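Local coordinates for protein N-acetylglucosamine-6-phosphate deacetylase (Thermotoga maritima, PDB 1O12) that probably removes the acetyl group from N-acetylglucosamine 6-phosphate, as a metal-dependent hydrolase of the NagA family, at residues Gly26-Ile34 and Val42-Leu53; Val58-Asp69 and Val263-Leu274. All coordinates share one frame; numbering follows the deposited sequence.

Contact 1 (Gly26-Ile34 and Val42-Leu53)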
loop_
_atom_site.group_PDB
_atom_site.type_symbol
_atom_site.label_atom_id
_atom_site.label_comp_id
_atom_site.label_asym_id
_atom_site.label_seq_id
_atom_site.Cartn_x
_atom_site.Cartn_y
_atom_site.Cartn_z
ATOM N N GLY A 26 11.675 12.107 -21.614
ATOM C CA GLY A 26 10.434 11.657 -22.234
ATOM C C GLY A 26 10.639 10.873 -23.521
ATOM O O GLY A 26 11.767 10.460 -23.834
ATOM N N GLU A 27 9.551 10.655 -24.259
ATOM C CA GLU A 27 9.608 9.913 -25.509
ATOM C C GLU A 27 9.282 10.797 -26.707
ATOM O O GLU A 27 8.383 11.607 -26.649
ATOM C CB GLU A 27 8.658 8.727 -25.458
ATOM C CG GLU A 27 7.338 9.089 -24.892
ATOM C CD GLU A 27 6.593 7.887 -24.416
ATOM O OE1 GLU A 27 5.976 7.211 -25.260
ATOM O OE2 GLU A 27 6.647 7.609 -23.199
ATOM N N PHE A 28 10.023 10.622 -27.797
ATOM C CA PHE A 28 9.813 11.448 -28.978
ATOM C C PHE A 28 10.510 10.893 -30.211
ATOM O O PHE A 28 11.513 10.185 -30.099
ATOM C CB PHE A 28 10.316 12.851 -28.677
ATOM C CG PHE A 28 11.714 12.886 -28.141
ATOM C CD1 PHE A 28 12.806 12.754 -28.996
ATOM C CD2 PHE A 28 11.941 13.031 -26.771
ATOM C CE1 PHE A 28 14.107 12.763 -28.496
ATOM C CE2 PHE A 28 13.246 13.043 -26.259
ATOM C CZ PHE A 28 14.328 12.908 -27.122
ATOM N N THR A 29 9.975 11.204 -31.385
ATOM C CA THR A 29 10.578 10.725 -32.625
ATOM C C THR A 29 11.814 11.542 -32.923
ATOM O O THR A 29 11.872 12.740 -32.630
ATOM C CB THR A 29 9.625 10.845 -33.819
ATOM O OG1 THR A 29 9.301 12.226 -34.036
ATOM C CG2 THR A 29 8.361 10.062 -33.565
ATOM N N GLY A 30 12.807 10.884 -33.498
ATOM C CA GLY A 30 14.056 11.554 -33.824
ATOM C C GLY A 30 15.142 10.575 -34.265
ATOM O O GLY A 30 14.856 9.444 -34.685
ATOM N N ASP A 31 16.394 11.013 -34.175
ATOM C CA ASP A 31 17.537 10.189 -34.564
ATOM C C ASP A 31 18.571 10.271 -33.441
ATOM O O ASP A 31 18.650 11.293 -32.734
ATOM C CB ASP A 31 18.164 10.710 -35.875
ATOM C CG ASP A 31 17.148 10.834 -37.026
ATOM O OD1 ASP A 31 17.453 11.526 -38.038
ATOM O OD2 ASP A 31 16.046 10.250 -36.931
ATOM N N VAL A 32 19.332 9.187 -33.262
ATOM C CA VAL A 32 20.372 9.131 -32.238
ATOM C C VAL A 32 21.702 8.842 -32.937
ATOM O O VAL A 32 21.792 7.979 -33.817
ATOM C CB VAL A 32 20.089 8.036 -31.147
ATOM C CG1 VAL A 32 21.248 7.986 -30.136
ATOM C CG2 VAL A 32 18.791 8.322 -30.423
ATOM N N GLU A 33 22.726 9.585 -32.536
ATOM C CA GLU A 33 24.054 9.468 -33.112
ATOM C C GLU A 33 25.057 8.898 -32.120
ATOM O O GLU A 33 25.256 9.439 -31.028
ATOM C CB GLU A 33 24.517 10.840 -33.570
ATOM C CG GLU A 33 25.348 10.838 -34.833
ATOM C CD GLU A 33 25.553 12.257 -35.365
ATOM O OE1 GLU A 33 26.249 13.063 -34.687
ATOM O OE2 GLU A 33 25.006 12.568 -36.455
ATOM N N ILE A 34 25.697 7.815 -32.546
ATOM C CA ILE A 34 26.683 7.081 -31.765
ATOM C C ILE A 34 28.092 7.156 -32.338
ATOM O O ILE A 34 28.322 6.791 -33.493
ATOM C CB ILE A 34 26.303 5.615 -31.698
ATOM C CG1 ILE A 34 24.846 5.492 -31.230
ATOM C CG2 ILE A 34 27.266 4.887 -30.801
ATOM C CD1 ILE A 34 24.356 4.079 -31.138
ATOM N N VAL A 42 21.376 13.546 -29.998
ATOM C CA VAL A 42 20.000 13.083 -29.896
ATOM C C VAL A 42 19.164 14.178 -30.554
ATOM O O VAL A 42 18.969 15.249 -29.963
ATOM C CB VAL A 42 19.575 12.927 -28.422
ATOM C CG1 VAL A 42 18.194 12.344 -28.339
ATOM C CG2 VAL A 42 20.542 12.041 -27.700
ATOM N N GLU A 43 18.688 13.934 -31.773
ATOM C CA GLU A 43 17.897 14.949 -32.468
ATOM C C GLU A 43 16.403 14.665 -32.603
ATOM O O GLU A 43 15.991 13.743 -33.310
ATOM C CB GLU A 43 18.460 15.204 -33.858
ATOM C CG GLU A 43 17.681 16.265 -34.613
ATOM C CD GLU A 43 18.222 16.502 -36.014
ATOM O OE1 GLU A 43 19.458 16.721 -36.142
ATOM O OE2 GLU A 43 17.411 16.472 -36.979
ATOM N N LYS A 44 15.601 15.490 -31.935
ATOM C CA LYS A 44 14.149 15.381 -31.963
ATOM C C LYS A 44 13.721 15.811 -33.358
ATOM O O LYS A 44 13.957 16.935 -33.756
ATOM C CB LYS A 44 13.547 16.312 -30.903
ATOM C CG LYS A 44 12.022 16.349 -30.865
ATOM C CD LYS A 44 11.488 17.508 -29.988
ATOM C CE LYS A 44 9.961 17.722 -30.157
ATOM N NZ LYS A 44 9.431 18.855 -29.326
ATOM N N ARG A 45 13.117 14.902 -34.106
ATOM C CA ARG A 45 12.669 15.206 -35.454
ATOM C C ARG A 45 11.256 14.658 -35.639
ATOM O O ARG A 45 11.030 13.471 -35.436
ATOM C CB ARG A 45 13.599 14.559 -36.490
ATOM C CG ARG A 45 13.296 15.000 -37.927
ATOM C CD ARG A 45 13.233 13.836 -38.936
ATOM N NE ARG A 45 14.547 13.335 -39.326
ATOM C CZ ARG A 45 14.739 12.328 -40.171
ATOM N NH1 ARG A 45 13.702 11.713 -40.723
ATOM N NH2 ARG A 45 15.973 11.932 -40.452
ATOM N N GLU A 46 10.308 15.510 -36.028
ATOM C CA GLU A 46 8.927 15.056 -36.221
ATOM C C GLU A 46 8.754 14.341 -37.544
ATOM O O GLU A 46 8.826 14.958 -38.606
ATOM C CB GLU A 46 7.933 16.230 -36.125
ATOM C CG GLU A 46 7.814 16.821 -34.702
ATOM C CD GLU A 46 6.590 17.724 -34.519
ATOM O OE1 GLU A 46 5.454 17.225 -34.705
ATOM O OE2 GLU A 46 6.767 18.927 -34.186
ATOM N N CYS A 47 8.528 13.031 -37.453
ATOM C CA CYS A 47 8.338 12.152 -38.608
ATOM C C CYS A 47 7.601 10.922 -38.089
ATOM O O CYS A 47 7.134 10.933 -36.946
ATOM C CB CYS A 47 9.691 11.736 -39.177
ATOM S SG CYS A 47 10.731 10.865 -37.962
ATOM N N ILE A 48 7.498 9.874 -38.911
ATOM C CA ILE A 48 6.811 8.629 -38.520
ATOM C C ILE A 48 7.833 7.567 -38.117
ATOM O O ILE A 48 8.649 7.133 -38.932
ATOM C CB ILE A 48 5.904 8.068 -39.676
ATOM C CG1 ILE A 48 6.571 8.293 -41.044
ATOM C CG2 ILE A 48 4.529 8.728 -39.633
ATOM C CD1 ILE A 48 5.670 7.984 -42.250
ATOM N N PRO A 49 7.791 7.135 -36.848
ATOM C CA PRO A 49 8.666 6.137 -36.216
ATOM C C PRO A 49 8.781 4.754 -36.837
ATOM O O PRO A 49 7.802 4.171 -37.288
ATOM C CB PRO A 49 8.140 6.071 -34.794
ATOM C CG PRO A 49 7.585 7.429 -34.576
ATOM C CD PRO A 49 6.866 7.710 -35.861
ATOM N N ARG A 50 10.012 4.244 -36.809
ATOM C CA ARG A 50 10.419 2.945 -37.350
ATOM C C ARG A 50 10.260 1.844 -36.289
ATOM O O ARG A 50 9.919 0.699 -36.592
ATOM C CB ARG A 50 11.904 3.045 -37.794
ATOM C CG ARG A 50 12.505 1.818 -38.526
ATOM C CD ARG A 50 13.900 1.343 -37.973
ATOM N NE ARG A 50 14.998 2.319 -38.094
ATOM C CZ ARG A 50 16.279 1.990 -38.288
ATOM N NH1 ARG A 50 16.635 0.706 -38.392
ATOM N NH2 ARG A 50 17.210 2.939 -38.380
ATOM N N GLY A 51 10.533 2.203 -35.046
ATOM C CA GLY A 51 10.434 1.273 -33.942
ATOM C C GLY A 51 10.709 2.057 -32.667
ATOM O O GLY A 51 10.685 3.304 -32.663
ATOM N N VAL A 52 10.960 1.346 -31.577
ATOM C CA VAL A 52 11.238 2.015 -30.313
ATOM C C VAL A 52 12.696 1.820 -29.968
ATOM O O VAL A 52 13.258 0.763 -30.222
ATOM C CB VAL A 52 10.361 1.438 -29.152
ATOM C CG1 VAL A 52 10.576 2.247 -27.881
ATOM C CG2 VAL A 52 8.900 1.443 -29.551
ATOM N N LEU A 53 13.312 2.852 -29.411
ATOM C CA LEU A 53 14.716 2.775 -28.998
ATOM C C LEU A 53 14.726 3.130 -27.517
ATOM O O LEU A 53 14.229 4.195 -27.126
ATOM C CB LEU A 53 15.575 3.779 -29.749
ATOM C CG LEU A 53 17.081 3.541 -29.585
ATOM C CD1 LEU A 53 17.474 2.362 -30.447
ATOM C CD2 LEU A 53 17.905 4.778 -30.004
#
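Thr29 meets Arg45 through both its backbone and its side chain. Arg45 N donates to Thr29 O at 2.9 Å, and Thr29 OG1 donates to Arg45 O at 2.5 Å, tilted out of the carbonyl plane. The hydroxyl reaches that oxygen because OG1 stands between the backbone N and the carbonyl carbon (chi1 62°). A valine here has no hydroxyl, and with Arg45 O left without its side-chain donor the chain beyond it would probably be less firmly held. Two residues on, Asp31 forms an antiparallel hydrogen-bonded pair with Glu43: Asp31 N reaches Glu43 O at 2.9 Å and Glu43 N returns to Asp31 O at 2.8 Å. These bonds belong to the beta hairpin of strands 26-35 and 38-44, in which Gly30 faces Lys44 so closely that a CB on the glycine would run into Glu43 O. The Asp31 carboxylate turns to the Arg45 guanidinium, its plane 80° from that of the arginine. Asp31 OD1 makes a salt bridge to Arg45 NH2 at 2.9 Å, though as a hydrogen bond it is weak, while OD2 lies above one guanidinium face near the rim and accepts from Lys17 N. Val32 and Val42 share one face of the sheet. Val42 CG1 comes to the edge of the Phe28 ring, 4.1 Å from Phe28 CZ, the two side chains crossing at about a right angle. Where the chain returns as strand 52-59, Leu53 CD2 packs on Val32 CG2 at 3.7 Å.

Contact 2 (Val58-Asp69 and Val263-Leu274)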
loop_
_atom_site.group_PDB
_atom_site.type_symbol
_atom_site.label_atom_id
_atom_site.label_comp_id
_atom_site.label_asym_id
_atom_site.label_seq_id
_atom_site.Cartn_x
_atom_site.Cartn_y
_atom_site.Cartn_z
ATOM N N VAL A 58 18.759 -3.541 -17.840
ATOM C CA VAL A 58 19.659 -3.898 -16.772
ATOM C C VAL A 58 18.991 -4.927 -15.846
ATOM O O VAL A 58 17.918 -4.656 -15.280
ATOM C CB VAL A 58 20.037 -2.634 -15.952
ATOM C CG1 VAL A 58 20.966 -3.035 -14.806
ATOM C CG2 VAL A 58 20.693 -1.560 -16.882
ATOM N N ASP A 59 19.612 -6.103 -15.683
ATOM C CA ASP A 59 19.049 -7.136 -14.816
ATOM C C ASP A 59 20.027 -7.350 -13.670
ATOM O O ASP A 59 21.037 -8.022 -13.825
ATOM C CB ASP A 59 18.835 -8.459 -15.565
ATOM C CG ASP A 59 17.915 -9.410 -14.801
ATOM O OD1 ASP A 59 17.678 -9.134 -13.611
ATOM O OD2 ASP A 59 17.434 -10.420 -15.363
ATOM N N PRO A 60 19.710 -6.797 -12.487
ATOM C CA PRO A 60 20.587 -6.933 -11.325
ATOM C C PRO A 60 20.342 -8.191 -10.534
ATOM O O PRO A 60 20.990 -8.419 -9.512
ATOM C CB PRO A 60 20.257 -5.682 -10.523
ATOM C CG PRO A 60 18.746 -5.578 -10.717
ATOM C CD PRO A 60 18.574 -5.887 -12.194
ATOM N N HIS A 61 19.414 -9.014 -11.011
ATOM C CA HIS A 61 19.064 -10.228 -10.288
ATOM C C HIS A 61 18.684 -11.375 -11.208
ATOM O O HIS A 61 17.513 -11.527 -11.550
ATOM C CB HIS A 61 17.897 -9.929 -9.336
ATOM C CG HIS A 61 17.705 -10.963 -8.279
ATOM N ND1 HIS A 61 16.930 -10.749 -7.161
ATOM C CD2 HIS A 61 18.187 -12.224 -8.162
ATOM C CE1 HIS A 61 16.941 -11.829 -6.400
ATOM N NE2 HIS A 61 17.698 -12.738 -6.984
ATOM N N ILE A 62 19.673 -12.174 -11.608
ATOM C CA ILE A 62 19.452 -13.343 -12.462
ATOM C C ILE A 62 20.507 -14.407 -12.115
ATOM O O ILE A 62 21.703 -14.121 -12.133
ATOM C CB ILE A 62 19.536 -12.983 -13.990
ATOM C CG1 ILE A 62 19.558 -14.261 -14.840
ATOM C CG2 ILE A 62 20.747 -12.137 -14.281
ATOM C CD1 ILE A 62 19.537 -13.998 -16.349
ATOM N N HIS A 63 20.054 -15.626 -11.826
ATOM C CA HIS A 63 20.930 -16.744 -11.455
ATOM C C HIS A 63 21.553 -17.465 -12.652
ATOM O O HIS A 63 22.735 -17.782 -12.662
ATOM C CB HIS A 63 20.122 -17.758 -10.624
ATOM C CG HIS A 63 19.443 -17.149 -9.442
ATOM N ND1 HIS A 63 20.107 -16.879 -8.268
ATOM C CD2 HIS A 63 18.194 -16.642 -9.292
ATOM C CE1 HIS A 63 19.300 -16.229 -7.446
ATOM N NE2 HIS A 63 18.134 -16.069 -8.044
ATOM N N GLY A 64 20.722 -17.726 -13.656
ATOM C CA GLY A 64 21.155 -18.437 -14.833
ATOM C C GLY A 64 20.024 -18.358 -15.826
ATOM O O GLY A 64 18.974 -17.773 -15.523
ATOM N N VAL A 65 20.237 -18.921 -17.014
ATOM C CA VAL A 65 19.228 -18.901 -18.062
ATOM C C VAL A 65 19.713 -19.827 -19.191
ATOM O O VAL A 65 20.913 -19.930 -19.424
ATOM C CB VAL A 65 19.006 -17.427 -18.576
ATOM C CG1 VAL A 65 20.306 -16.852 -19.134
ATOM C CG2 VAL A 65 17.927 -17.393 -19.639
ATOM N N VAL A 66 18.780 -20.510 -19.866
ATOM C CA VAL A 66 19.076 -21.446 -20.977
ATOM C C VAL A 66 20.262 -22.411 -20.747
ATOM O O VAL A 66 21.105 -22.621 -21.629
ATOM C CB VAL A 66 19.290 -20.676 -22.337
ATOM C CG1 VAL A 66 17.970 -20.139 -22.865
ATOM C CG2 VAL A 66 20.249 -19.512 -22.144
ATOM N N GLY A 67 20.318 -22.987 -19.550
ATOM C CA GLY A 67 21.366 -23.916 -19.216
ATOM C C GLY A 67 22.551 -23.350 -18.473
ATOM O O GLY A 67 23.280 -24.107 -17.848
ATOM N N ALA A 68 22.764 -22.037 -18.521
ATOM C CA ALA A 68 23.917 -21.421 -17.840
ATOM C C ALA A 68 23.593 -20.967 -16.421
ATOM O O ALA A 68 22.536 -20.396 -16.184
ATOM C CB ALA A 68 24.408 -20.244 -18.653
ATOM N N ASP A 69 24.491 -21.222 -15.477
ATOM C CA ASP A 69 24.273 -20.814 -14.091
ATOM C C ASP A 69 25.442 -19.969 -13.639
ATOM O O ASP A 69 26.527 -20.009 -14.216
ATOM C CB ASP A 69 24.248 -21.985 -13.102
ATOM C CG ASP A 69 23.667 -23.246 -13.673
ATOM O OD1 ASP A 69 22.571 -23.647 -13.195
ATOM O OD2 ASP A 69 24.312 -23.851 -14.577
ATOM N N VAL A 263 12.161 -1.624 -9.610
ATOM C CA VAL A 263 13.275 -2.112 -10.391
ATOM C C VAL A 263 12.899 -3.441 -11.008
ATOM O O VAL A 263 12.658 -4.414 -10.288
ATOM C CB VAL A 263 14.506 -2.276 -9.505
ATOM C CG1 VAL A 263 15.480 -3.296 -10.103
ATOM C CG2 VAL A 263 15.193 -0.952 -9.386
ATOM N N LEU A 264 12.825 -3.507 -12.331
ATOM C CA LEU A 264 12.459 -4.789 -12.947
ATOM C C LEU A 264 13.609 -5.764 -12.746
ATOM O O LEU A 264 14.779 -5.380 -12.757
ATOM C CB LEU A 264 12.130 -4.606 -14.425
ATOM C CG LEU A 264 10.653 -4.786 -14.780
ATOM C CD1 LEU A 264 9.778 -4.330 -13.647
ATOM C CD2 LEU A 264 10.310 -4.041 -16.053
ATOM N N VAL A 265 13.279 -7.029 -12.572
ATOM C CA VAL A 265 14.285 -8.045 -12.316
ATOM C C VAL A 265 13.759 -9.361 -12.920
ATOM O O VAL A 265 12.553 -9.532 -13.120
ATOM C CB VAL A 265 14.474 -8.143 -10.757
ATOM C CG1 VAL A 265 14.389 -9.538 -10.294
ATOM C CG2 VAL A 265 15.776 -7.466 -10.330
ATOM N N THR A 266 14.642 -10.304 -13.190
ATOM C CA THR A 266 14.207 -11.551 -13.768
ATOM C C THR A 266 14.166 -12.700 -12.746
ATOM O O THR A 266 13.184 -13.446 -12.702
ATOM C CB THR A 266 15.123 -11.880 -14.990
ATOM O OG1 THR A 266 14.324 -12.327 -16.088
ATOM C CG2 THR A 266 16.177 -12.897 -14.641
ATOM N N ASP A 267 15.200 -12.815 -11.902
ATOM C CA ASP A 267 15.304 -13.877 -10.894
ATOM C C ASP A 267 15.222 -15.207 -11.634
ATOM O O ASP A 267 14.784 -16.225 -11.107
ATOM C CB ASP A 267 14.178 -13.760 -9.848
ATOM C CG ASP A 267 14.387 -14.690 -8.606
ATOM O OD1 ASP A 267 15.506 -14.768 -8.028
ATOM O OD2 ASP A 267 13.397 -15.334 -8.183
ATOM N N SER A 268 15.649 -15.165 -12.881
ATOM C CA SER A 268 15.660 -16.308 -13.760
ATOM C C SER A 268 16.680 -17.367 -13.323
ATOM O O SER A 268 17.709 -17.060 -12.704
ATOM C CB SER A 268 15.992 -15.806 -15.169
ATOM O OG SER A 268 16.232 -16.832 -16.101
ATOM N N ILE A 269 16.388 -18.623 -13.623
ATOM C CA ILE A 269 17.335 -19.684 -13.309
ATOM C C ILE A 269 17.735 -20.374 -14.619
ATOM O O ILE A 269 17.158 -20.086 -15.667
ATOM C CB ILE A 269 16.745 -20.706 -12.322
ATOM C CG1 ILE A 269 15.497 -21.361 -12.913
ATOM C CG2 ILE A 269 16.452 -20.012 -11.005
ATOM C CD1 ILE A 269 14.825 -22.350 -11.964
ATOM N N SER A 270 18.736 -21.248 -14.559
ATOM C CA SER A 270 19.218 -21.993 -15.725
ATOM C C SER A 270 18.099 -22.636 -16.554
ATOM O O SER A 270 18.175 -22.684 -17.776
ATOM C CB SER A 270 20.186 -23.086 -15.271
ATOM O OG SER A 270 19.560 -23.943 -14.322
ATOM N N ALA A 271 17.060 -23.121 -15.887
ATOM C CA ALA A 271 15.940 -23.763 -16.562
ATOM C C ALA A 271 15.187 -22.867 -17.548
ATOM O O ALA A 271 14.531 -23.368 -18.460
ATOM C CB ALA A 271 14.957 -24.305 -15.522
ATOM N N ALA A 272 15.265 -21.551 -17.377
ATOM C CA ALA A 272 14.541 -20.652 -18.258
ATOM C C ALA A 272 14.889 -20.923 -19.708
ATOM O O ALA A 272 16.060 -20.986 -20.070
ATOM C CB ALA A 272 14.847 -19.214 -17.900
ATOM N N GLY A 273 13.860 -21.098 -20.532
ATOM C CA GLY A 273 14.066 -21.372 -21.946
ATOM C C GLY A 273 14.278 -22.854 -22.246
ATOM O O GLY A 273 14.657 -23.207 -23.365
ATOM N N LEU A 274 14.055 -23.721 -21.258
ATOM C CA LEU A 274 14.217 -25.157 -21.455
ATOM C C LEU A 274 12.903 -25.882 -21.144
ATOM O O LEU A 274 12.078 -25.369 -20.386
ATOM C CB LEU A 274 15.318 -25.694 -20.549
ATOM C CG LEU A 274 16.684 -25.029 -20.704
ATOM C CD1 LEU A 274 17.723 -25.760 -19.855
ATOM C CD2 LEU A 274 17.094 -25.035 -22.163
HETATM O O HOH W 1 16.218 -3.048 -13.775
#
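The imidazole of His61 has the carboxylate of Asp267 over one face, displaced toward the rim, and His63 CE1 in plane at its edge. The His63 ring is approached at its own edge by Asp267 OD1 and Ser268 O. Of the two histidines it is His63 that binds the aspartate: His63 NE2 donates to Asp267 OD1 at 2.9 Å, with the oxygen almost in the ring plane but met on its anti side, 35° out of the carboxylate plane. Both rings stand 69° from that plane. His61 spends its nitrogens elsewhere, ND1 on Glu237 and NE2 on Glu127, a ligand of the bound iron with His188 and His209. Asp267, predicted to be the proton donor/acceptor, is set in place by its backbone too, since Asp267 N donates to His61 O at 2.7 Å. This is the active-site end of the amidohydrolase TIM barrel, where the His-X-His that follows strand 52-59 meets the aspartate that follows strand 262-265. Further down the barrel wall, a water lies between Val58 O and Leu264 O, within hydrogen-bonding distance of each, and Pro60 CG packs on Val263 CG1 and Val265 CG2. Asp59 OD1 forms an Asx turn with His61 N and takes Thr266 N, at 3.3 Å, from the opposite face of its carboxylate. Past Asp267 the segments stay joined by backbone and side-chain bonds. Ser268 O accepts from His63 N at 2.9 Å and from Gly64 N at 3.2 Å. With OG anti to the backbone N (chi1 171°), Ser268 also donates through OG to Gly64 O at 3.0 Å. The type I' turn Val65-Ala68 is then fixed by Val66 N on Ala272 O and Gly67 N on Ser270 O, both 2.8 Å.

In the fold
From the N terminus the chain first enters contact 1, which joins the two strands of a hairpin and, past the loop after strand 38-44, takes in the start of strand 52-59, which packs on strand 26-35 through a side chain. Strand 52-59 also carries the first residues of contact 2, so the two follow in series and neither encloses the other. Contact 2 closes a far longer loop: the 193 residues between its segments include barrel strands, helices and the iron ligands, and strand 262-265 brings the chain back beside its barrel start. The centres of contacts 1 and 2 lie about 31 Å apart. Strand 52-59 thus links the outlying beta structure of contact 1 to the active-site barrel.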